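Local coordinates for malonyl CoA:acyl carrier protein malonyltransferase (Streptomyces coelicolor, PDB 1NM2) that probably catalyses transfer of the malonyl group from malonyl-CoA to holo-acyl carrier protein, giving the malonyl-ACP used in fatty acid biosynthesis, at residues L119-R123 and L213-A217; A126-A131 and M206-K212; A171-M175 and A200-H205. All blocks are in the same frame, centred on the assembly; numbering follows the deposited sequence.

Contact 1: residues L119-R123 and L213-A217. With ACY (acetic acid), chain D.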
loop_
_atom_site.group_PDB
_atom_site.type_symbol
_atom_site.label_atom_id
_atom_site.label_comp_id
_atom_site.label_asym_id
_atom_site.label_seq_id
_atom_site.Cartn_x
_atom_site.Cartn_y
_atom_site.Cartn_z
ATOM N N LEU A 119 -11.122 7.641 5.605
ATOM C CA LEU A 119 -10.653 8.047 4.287
ATOM C C LEU A 119 -10.441 6.840 3.376
ATOM O O LEU A 119 -10.828 6.858 2.204
ATOM C CB LEU A 119 -9.332 8.811 4.409
ATOM C CG LEU A 119 -8.738 9.314 3.089
ATOM C CD1 LEU A 119 -9.599 10.454 2.543
ATOM C CD2 LEU A 119 -7.307 9.793 3.317
ATOM N N VAL A 120 -9.811 5.797 3.909
ATOM C CA VAL A 120 -9.534 4.607 3.113
ATOM C C VAL A 120 -10.798 3.793 2.814
ATOM O O VAL A 120 -10.867 3.102 1.797
ATOM C CB VAL A 120 -8.450 3.724 3.791
ATOM C CG1 VAL A 120 -9.030 2.970 4.977
ATOM C CG2 VAL A 120 -7.854 2.774 2.774
ATOM N N ARG A 121 -11.795 3.876 3.693
ATOM C CA ARG A 121 -13.058 3.172 3.469
ATOM C C ARG A 121 -13.629 3.820 2.197
ATOM O O ARG A 121 -14.088 3.138 1.288
ATOM C CB ARG A 121 -14.020 3.414 4.640
ATOM C CG ARG A 121 -15.054 2.313 4.938
ATOM C CD ARG A 121 -15.583 1.572 3.720
ATOM N NE ARG A 121 -16.971 1.147 3.904
ATOM C CZ ARG A 121 -17.496 0.029 3.407
ATOM N NH1 ARG A 121 -16.752 -0.804 2.692
ATOM N NH2 ARG A 121 -18.778 -0.251 3.611
ATOM N N ARG A 122 -13.582 5.150 2.147
ATOM C CA ARG A 122 -14.075 5.895 0.988
ATOM C C ARG A 122 -13.189 5.630 -0.231
ATOM O O ARG A 122 -13.671 5.562 -1.363
ATOM C CB ARG A 122 -14.098 7.397 1.291
ATOM C CG ARG A 122 -15.096 7.795 2.366
ATOM C CD ARG A 122 -16.522 7.552 1.891
ATOM N NE ARG A 122 -17.509 7.762 2.948
ATOM C CZ ARG A 122 -18.823 7.749 2.747
ATOM N NH1 ARG A 122 -19.304 7.541 1.526
ATOM N NH2 ARG A 122 -19.656 7.936 3.766
ATOM N N ARG A 123 -11.890 5.489 0.005
ATOM C CA ARG A 123 -10.951 5.217 -1.074
ATOM C C ARG A 123 -11.346 3.912 -1.761
ATOM O O ARG A 123 -11.474 3.859 -2.986
ATOM C CB ARG A 123 -9.524 5.089 -0.520
ATOM C CG ARG A 123 -8.426 4.926 -1.583
ATOM C CD ARG A 123 -7.066 4.753 -0.909
ATOM N NE ARG A 123 -5.935 4.899 -1.819
ATOM C CZ ARG A 123 -5.416 3.920 -2.555
ATOM N NH1 ARG A 123 -5.924 2.695 -2.505
ATOM N NH2 ARG A 123 -4.368 4.168 -3.333
ATOM N N LEU A 213 -12.973 10.808 -3.580
ATOM C CA LEU A 213 -12.018 10.774 -2.480
ATOM C C LEU A 213 -11.705 12.184 -1.978
ATOM O O LEU A 213 -11.460 12.382 -0.785
ATOM C CB LEU A 213 -10.733 10.068 -2.913
ATOM C CG LEU A 213 -9.727 9.781 -1.796
ATOM C CD1 LEU A 213 -10.396 8.988 -0.681
ATOM C CD2 LEU A 213 -8.538 9.019 -2.367
ATOM N N ALA A 214 -11.709 13.159 -2.886
ATOM C CA ALA A 214 -11.450 14.550 -2.513
ATOM C C ALA A 214 -12.558 15.060 -1.591
ATOM O O ALA A 214 -12.297 15.858 -0.690
ATOM C CB ALA A 214 -11.367 15.431 -3.755
ATOM N N GLU A 215 -13.792 14.614 -1.825
ATOM C CA GLU A 215 -14.912 15.034 -0.983
ATOM C C GLU A 215 -14.706 14.529 0.442
ATOM O O GLU A 215 -14.946 15.251 1.402
ATOM C CB GLU A 215 -16.241 14.494 -1.516
ATOM C CG GLU A 215 -16.774 15.202 -2.750
ATOM C CD GLU A 215 -16.930 16.706 -2.552
ATOM O OE1 GLU A 215 -17.542 17.137 -1.551
ATOM O OE2 GLU A 215 -16.440 17.461 -3.414
ATOM N N ALA A 216 -14.257 13.286 0.576
ATOM C CA ALA A 216 -14.014 12.719 1.898
ATOM C C ALA A 216 -12.860 13.456 2.584
ATOM O O ALA A 216 -12.871 13.656 3.801
ATOM C CB ALA A 216 -13.699 11.245 1.779
ATOM N N ALA A 217 -11.867 13.860 1.799
ATOM C CA ALA A 217 -10.710 14.568 2.341
ATOM C C ALA A 217 -11.089 15.935 2.917
ATOM O O ALA A 217 -10.313 16.533 3.667
ATOM C CB ALA A 217 -9.634 14.729 1.261
HETATM C C ACY D . -4.652 0.035 -4.886
HETATM O O ACY D . -5.478 -0.873 -4.454
HETATM O OXT ACY D . -4.673 1.285 -4.624
HETATM C CH3 ACY D . -3.561 -0.513 -5.791
#

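Contact 2: residues A126-A131 and M206-K212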
loop_
_atom_site.group_PDB
_atom_site.type_symbol
_atom_site.label_atom_id
_atom_site.label_comp_id
_atom_site.label_asym_id
_atom_site.label_seq_id
_atom_site.Cartn_x
_atom_site.Cartn_y
_atom_site.Cartn_z
ATOM N N ALA A 126 -14.794 4.173 -3.597
ATOM C CA ALA A 126 -14.655 5.018 -4.781
ATOM C C ALA A 126 -13.943 4.331 -5.935
ATOM O O ALA A 126 -14.342 4.478 -7.090
ATOM C CB ALA A 126 -13.921 6.318 -4.421
ATOM N N MET A 127 -12.877 3.597 -5.630
ATOM C CA MET A 127 -12.127 2.898 -6.671
ATOM C C MET A 127 -12.929 1.711 -7.216
ATOM O O MET A 127 -12.833 1.376 -8.393
ATOM C CB MET A 127 -10.765 2.451 -6.120
ATOM C CG MET A 127 -9.845 3.640 -5.805
ATOM S SD MET A 127 -8.252 3.241 -5.054
ATOM C CE MET A 127 -7.331 2.744 -6.512
ATOM N N ALA A 128 -13.734 1.090 -6.362
ATOM C CA ALA A 128 -14.561 -0.028 -6.805
ATOM C C ALA A 128 -15.593 0.512 -7.790
ATOM O O ALA A 128 -15.792 -0.047 -8.871
ATOM C CB ALA A 128 -15.259 -0.674 -5.618
ATOM N N GLU A 129 -16.230 1.618 -7.413
ATOM C CA GLU A 129 -17.250 2.252 -8.244
ATOM C C GLU A 129 -16.688 2.713 -9.590
ATOM O O GLU A 129 -17.327 2.545 -10.631
ATOM C CB GLU A 129 -17.864 3.439 -7.497
ATOM C CG GLU A 129 -18.668 3.026 -6.282
ATOM C CD GLU A 129 -19.291 4.202 -5.555
ATOM O OE1 GLU A 129 -20.239 3.973 -4.779
ATOM O OE2 GLU A 129 -18.834 5.350 -5.746
ATOM N N ALA A 130 -15.491 3.287 -9.566
ATOM C CA ALA A 130 -14.848 3.744 -10.792
ATOM C C ALA A 130 -14.554 2.555 -11.707
ATOM O O ALA A 130 -14.756 2.618 -12.920
ATOM C CB ALA A 130 -13.553 4.474 -10.454
ATOM N N ALA A 131 -14.071 1.468 -11.116
ATOM C CA ALA A 131 -13.740 0.263 -11.866
ATOM C C ALA A 131 -14.974 -0.349 -12.522
ATOM O O ALA A 131 -14.892 -0.901 -13.624
ATOM C CB ALA A 131 -13.079 -0.759 -10.942
ATOM N N MET A 206 -9.320 6.074 -12.938
ATOM C CA MET A 206 -9.726 6.321 -11.548
ATOM C C MET A 206 -10.073 7.792 -11.315
ATOM O O MET A 206 -10.287 8.211 -10.174
ATOM C CB MET A 206 -8.606 5.920 -10.576
ATOM C CG MET A 206 -8.378 4.419 -10.446
ATOM S SD MET A 206 -9.839 3.541 -9.834
ATOM C CE MET A 206 -10.395 2.773 -11.347
ATOM N N ALA A 207 -10.123 8.573 -12.393
ATOM C CA ALA A 207 -10.440 9.995 -12.297
ATOM C C ALA A 207 -11.678 10.259 -11.446
ATOM O O ALA A 207 -11.674 11.159 -10.604
ATOM C CB ALA A 207 -10.625 10.604 -13.705
ATOM N N PRO A 208 -12.760 9.485 -11.652
ATOM C CA PRO A 208 -13.959 9.719 -10.842
ATOM C C PRO A 208 -13.746 9.366 -9.370
ATOM O O PRO A 208 -14.472 9.850 -8.506
ATOM C CB PRO A 208 -15.018 8.846 -11.522
ATOM C CG PRO A 208 -14.223 7.736 -12.113
ATOM C CD PRO A 208 -12.995 8.428 -12.655
ATOM N N ALA A 209 -12.750 8.527 -9.089
ATOM C CA ALA A 209 -12.443 8.145 -7.712
ATOM C C ALA A 209 -11.754 9.323 -7.008
ATOM O O ALA A 209 -11.892 9.506 -5.799
ATOM C CB ALA A 209 -11.541 6.902 -7.690
ATOM N N VAL A 210 -11.010 10.120 -7.770
ATOM C CA VAL A 210 -10.333 11.290 -7.211
ATOM C C VAL A 210 -11.391 12.273 -6.713
ATOM O O VAL A 210 -11.291 12.808 -5.605
ATOM C CB VAL A 210 -9.458 12.006 -8.270
ATOM C CG1 VAL A 210 -8.870 13.289 -7.683
ATOM C CG2 VAL A 210 -8.344 11.082 -8.742
ATOM N N ASP A 211 -12.409 12.508 -7.537
ATOM C CA ASP A 211 -13.475 13.433 -7.169
ATOM C C ASP A 211 -14.141 12.993 -5.866
ATOM O O ASP A 211 -14.305 13.795 -4.944
ATOM C CB ASP A 211 -14.531 13.520 -8.275
ATOM C CG ASP A 211 -13.949 13.939 -9.616
ATOM O OD1 ASP A 211 -13.008 14.766 -9.644
ATOM O OD2 ASP A 211 -14.450 13.447 -10.650
ATOM N N LYS A 212 -14.510 11.718 -5.787
ATOM C CA LYS A 212 -15.158 11.183 -4.595
ATOM C C LYS A 212 -14.233 11.187 -3.380
ATOM O O LYS A 212 -14.656 11.527 -2.274
ATOM C CB LYS A 212 -15.652 9.755 -4.856
ATOM C CG LYS A 212 -16.688 9.640 -5.961
ATOM C CD LYS A 212 -17.035 8.177 -6.228
ATOM C CE LYS A 212 -18.041 8.023 -7.360
ATOM N NZ LYS A 212 -19.353 8.650 -7.035
#

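Contact 3: residues A171-M175 and A200-H205. With ACY (acetic acid), chain D.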
loop_
_atom_site.group_PDB
_atom_site.type_symbol
_atom_site.label_atom_id
_atom_site.label_comp_id
_atom_site.label_asym_id
_atom_site.label_seq_id
_atom_site.Cartn_x
_atom_site.Cartn_y
_atom_site.Cartn_z
ATOM N N ALA A 171 1.283 -3.353 -15.634
ATOM C CA ALA A 171 0.571 -2.590 -16.655
ATOM C C ALA A 171 -0.907 -2.517 -16.292
ATOM O O ALA A 171 -1.436 -3.425 -15.655
ATOM C CB ALA A 171 0.744 -3.251 -18.023
ATOM N N ALA A 172 -1.567 -1.437 -16.701
ATOM C CA ALA A 172 -2.980 -1.253 -16.417
ATOM C C ALA A 172 -3.669 -0.515 -17.558
ATOM O O ALA A 172 -3.089 0.371 -18.185
ATOM C CB ALA A 172 -3.159 -0.481 -15.115
ATOM N N GLY A 173 -4.913 -0.893 -17.816
ATOM C CA GLY A 173 -5.681 -0.267 -18.875
ATOM C C GLY A 173 -6.958 -1.056 -19.087
ATOM O O GLY A 173 -7.419 -1.749 -18.171
ATOM N N THR A 174 -7.534 -0.957 -20.282
ATOM C CA THR A 174 -8.761 -1.681 -20.585
ATOM C C THR A 174 -8.444 -3.156 -20.789
ATOM O O THR A 174 -7.299 -3.525 -21.056
ATOM C CB THR A 174 -9.448 -1.139 -21.868
ATOM O OG1 THR A 174 -8.615 -1.389 -23.006
ATOM C CG2 THR A 174 -9.695 0.357 -21.753
ATOM N N MET A 175 -9.458 -4.002 -20.659
ATOM C CA MET A 175 -9.262 -5.430 -20.844
ATOM C C MET A 175 -8.802 -5.737 -22.271
ATOM O O MET A 175 -8.030 -6.664 -22.485
ATOM C CB MET A 175 -10.551 -6.190 -20.513
ATOM C CG MET A 175 -10.921 -6.127 -19.032
ATOM S SD MET A 175 -9.571 -6.697 -17.956
ATOM C CE MET A 175 -9.896 -8.466 -17.934
ATOM N N ALA A 200 -8.390 -0.794 -13.492
ATOM C CA ALA A 200 -7.119 -0.145 -13.764
ATOM C C ALA A 200 -6.806 0.916 -12.716
ATOM O O ALA A 200 -6.876 2.113 -12.992
ATOM C CB ALA A 200 -7.148 0.482 -15.158
ATOM N N PHE A 201 -6.465 0.472 -11.508
ATOM C CA PHE A 201 -6.123 1.402 -10.439
ATOM C C PHE A 201 -4.855 2.118 -10.871
ATOM O O PHE A 201 -4.092 1.593 -11.682
ATOM C CB PHE A 201 -5.863 0.642 -9.134
ATOM C CG PHE A 201 -7.041 -0.153 -8.644
ATOM C CD1 PHE A 201 -6.848 -1.290 -7.866
ATOM C CD2 PHE A 201 -8.341 0.241 -8.941
ATOM C CE1 PHE A 201 -7.936 -2.027 -7.390
ATOM C CE2 PHE A 201 -9.434 -0.485 -8.470
ATOM C CZ PHE A 201 -9.229 -1.624 -7.692
ATOM N N HIS A 202 -4.647 3.318 -10.340
ATOM C CA HIS A 202 -3.475 4.124 -10.646
ATOM C C HIS A 202 -3.337 4.547 -12.104
ATOM O O HIS A 202 -2.232 4.622 -12.641
ATOM C CB HIS A 202 -2.226 3.400 -10.151
ATOM C CG HIS A 202 -2.237 3.169 -8.672
ATOM N ND1 HIS A 202 -2.133 4.199 -7.764
ATOM C CD2 HIS A 202 -2.464 2.048 -7.946
ATOM C CE1 HIS A 202 -2.303 3.726 -6.541
ATOM N NE2 HIS A 202 -2.507 2.423 -6.625
ATOM N N THR A 203 -4.480 4.840 -12.720
ATOM C CA THR A 203 -4.552 5.311 -14.103
ATOM C C THR A 203 -5.699 6.322 -14.154
ATOM O O THR A 203 -6.462 6.465 -13.188
ATOM C CB THR A 203 -4.886 4.183 -15.106
ATOM O OG1 THR A 203 -6.266 3.818 -14.966
ATOM C CG2 THR A 203 -4.002 2.971 -14.873
ATOM N N ARG A 204 -5.821 7.015 -15.283
ATOM C CA ARG A 204 -6.870 8.011 -15.469
ATOM C C ARG A 204 -8.256 7.392 -15.320
ATOM O O ARG A 204 -9.252 8.104 -15.149
ATOM C CB ARG A 204 -6.760 8.646 -16.857
ATOM C CG ARG A 204 -7.090 7.692 -17.996
ATOM C CD ARG A 204 -7.257 8.437 -19.315
ATOM N NE ARG A 204 -7.750 7.560 -20.374
ATOM C CZ ARG A 204 -7.080 6.515 -20.848
ATOM N NH1 ARG A 204 -5.882 6.214 -20.359
ATOM N NH2 ARG A 204 -7.610 5.764 -21.807
ATOM N N HIS A 205 -8.331 6.068 -15.410
ATOM C CA HIS A 205 -9.618 5.409 -15.262
ATOM C C HIS A 205 -10.168 5.598 -13.850
ATOM O O HIS A 205 -11.339 5.329 -13.600
ATOM C CB HIS A 205 -9.505 3.917 -15.602
ATOM C CG HIS A 205 -9.458 3.643 -17.074
ATOM N ND1 HIS A 205 -8.308 3.244 -17.724
ATOM C CD2 HIS A 205 -10.410 3.755 -18.030
ATOM C CE1 HIS A 205 -8.555 3.125 -19.016
ATOM N NE2 HIS A 205 -9.823 3.430 -19.228
HETATM C C ACY D . -4.652 0.035 -4.886
HETATM O O ACY D . -5.478 -0.873 -4.454
HETATM O OXT ACY D . -4.673 1.285 -4.624
HETATM C CH3 ACY D . -3.561 -0.513 -5.791
#

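Contact 1: residues L119-R123 and L213-A217
Oxygen OXT of the bound acetate is gripped by both terminal nitrogens of Arg123, a residue whose backbone and CB rest on Leu213 of the facing helix. NH1 of Arg123 lies 2.8 Å from OXT with an N-H...O angle of 153°; NH2 of Arg123 reaches the same OXT at 3.2 Å through a more bent bond. The acetate stands at the edge of the guanidinium with its carboxyl carbon in the plane. NH1 also bonds Gln61 OE1 and NH2 also bonds Ser98 OG, so the group is fixed in its rotation. Since the acetate mimics a malonyl group, this is consistent with Arg123 holding the malonyl carboxylate, as in related acyltransferases. With CG anti to the backbone N (chi1 -175°) and the chain extended as far as NE, Arg123 runs straight from its helix to the pocket. A leucine in place of Arg123 would probably leave the acetate oxygen without two N-H partners and Gln61 without its mate.

Between the helices, CD1 of Leu213 fits between Leu119 and Arg123, one turn apart: it is 3.6 Å from Leu119 CD1 and 3.8 Å from Arg123 CA. The two leucines cross at about a right angle. Nearer the surface, Arg122 CG touches Ala216 CB at 3.8 Å before its chain bends off to the exterior. Helices 113-132 and 207-217 run nearly antiparallel here (166°, axes 9.3 Å apart); helix 241-251 packs on Leu119 through Leu245 and on Leu213 through Val249.

Contact 2: residues A126-A131 and M206-K212
Lys212 and Glu129 meet at the exposed margin of an antiparallel helix pair, helix 113-132 against helix 207-217, whose short segments are inclined at 147° with axes 8.2 Å apart. Small residues, Ala126, Ala130 and Ala209, line the middle of the interface, consistent with the close approach. The lysine can be followed outward. Its CB sits 3.9 Å from Ala126 CB; CG, anti to the carbonyl carbon, carries the chain outward, across the flank of helix 113-132 towards Glu129; CD passes both the Ala126 methyl and the Glu129 carboxylate; CE of Lys212 comes to 3.2 Å from OE2 of Glu129. A bend at the last torsion (chi4 -63°) then turns NZ aside, so the salt bridge from Lys212 NZ to Glu129 OE2 is long, at 3.6 Å, and the carboxylate oxygen lies nearer the carbon chain than the ammonium group. The glutamate is extended beyond CG and crosses the lysine at about a right angle.

Further in, contacts are apolar. The methyl of Ala209 lies in the angle between Ala126, Met127 and Ala130, with CB of Ala209 4.1 Å from CB of Ala126. Pro208 closes the outer side of Ala130 with its ring CG. On the buried side Met206, at the N-cap position of its helix, is bent at chi2 and chi3, which brings its end back over helix 113-132. Its sulfur rests against CA, CB and CG of Met127, the two side chains crossing at about a right angle. Met127 goes on towards the acetate pocket, while CE of Met206 ends 3.7 Å from CB of Ala130 and 3.9 Å from the backbone N of Ala131.

Contact 3: residues A171-M175 and A200-H205
Ala172 CB lies 3.6 Å from Thr203 CG2 and, from another direction, near Ala200 CB. Ala200 CB in turn lies over the backbone of Gly173, 3.7 Å from its N. Thr174 and His205 approach obliquely, CG2 of Thr174 being 4.0 Å from NE2 of His205. Thr203 divides its two branches: chi1 of 73° leaves CG2 for Ala172 and places OG1 between the backbone N and the carbonyl carbon, where it donates to Ala200 O (2.7 Å from OG1) and accepts from His205 N. The second bond makes an ST turn; OG1 also lies at the edge of the His205 ring, in its plane, with a weak bond from ND1. The contact thus ties the loop before helix 207-217 to the end of strand 168-172, in the mixed sheet of the ferredoxin-like subdomain of the FabD fold. Beyond the sheet, His202 points to the acetate: NE2 bonds OXT weakly (3.2 Å, 131°) and also bonds Ser98 OG, an arrangement consistent with a serine-histidine pair. ND1 of His202 is bonded to the backbone O of Asn254, and the acetate methyl lies in plane at the imidazole edge.

How the contacts relate
Contacts 1 and 2 are successive parts of one helix pair, 113-132 with 207-217, their centres about 10 Å apart. Contact 3 holds the loop leading into helix 207-217; its centre is about 12 Å from that of contact 2 and about 20 Å from that of contact 1. Phe201 joins contacts 2 and 3: its CG is 3.6 Å from Met127 CE and its CD2 3.7 Å from Met206 SD. Contacts 1 and 3 meet at the acetate, where Arg123 NH2 lies 3.8 Å from His202 CE1. Ser98, probably the nucleophile-elbow serine, bonds both of these residues, so helix 113-132 and the loop before helix 207-217 bring neighbouring donors to the same acetate oxygen.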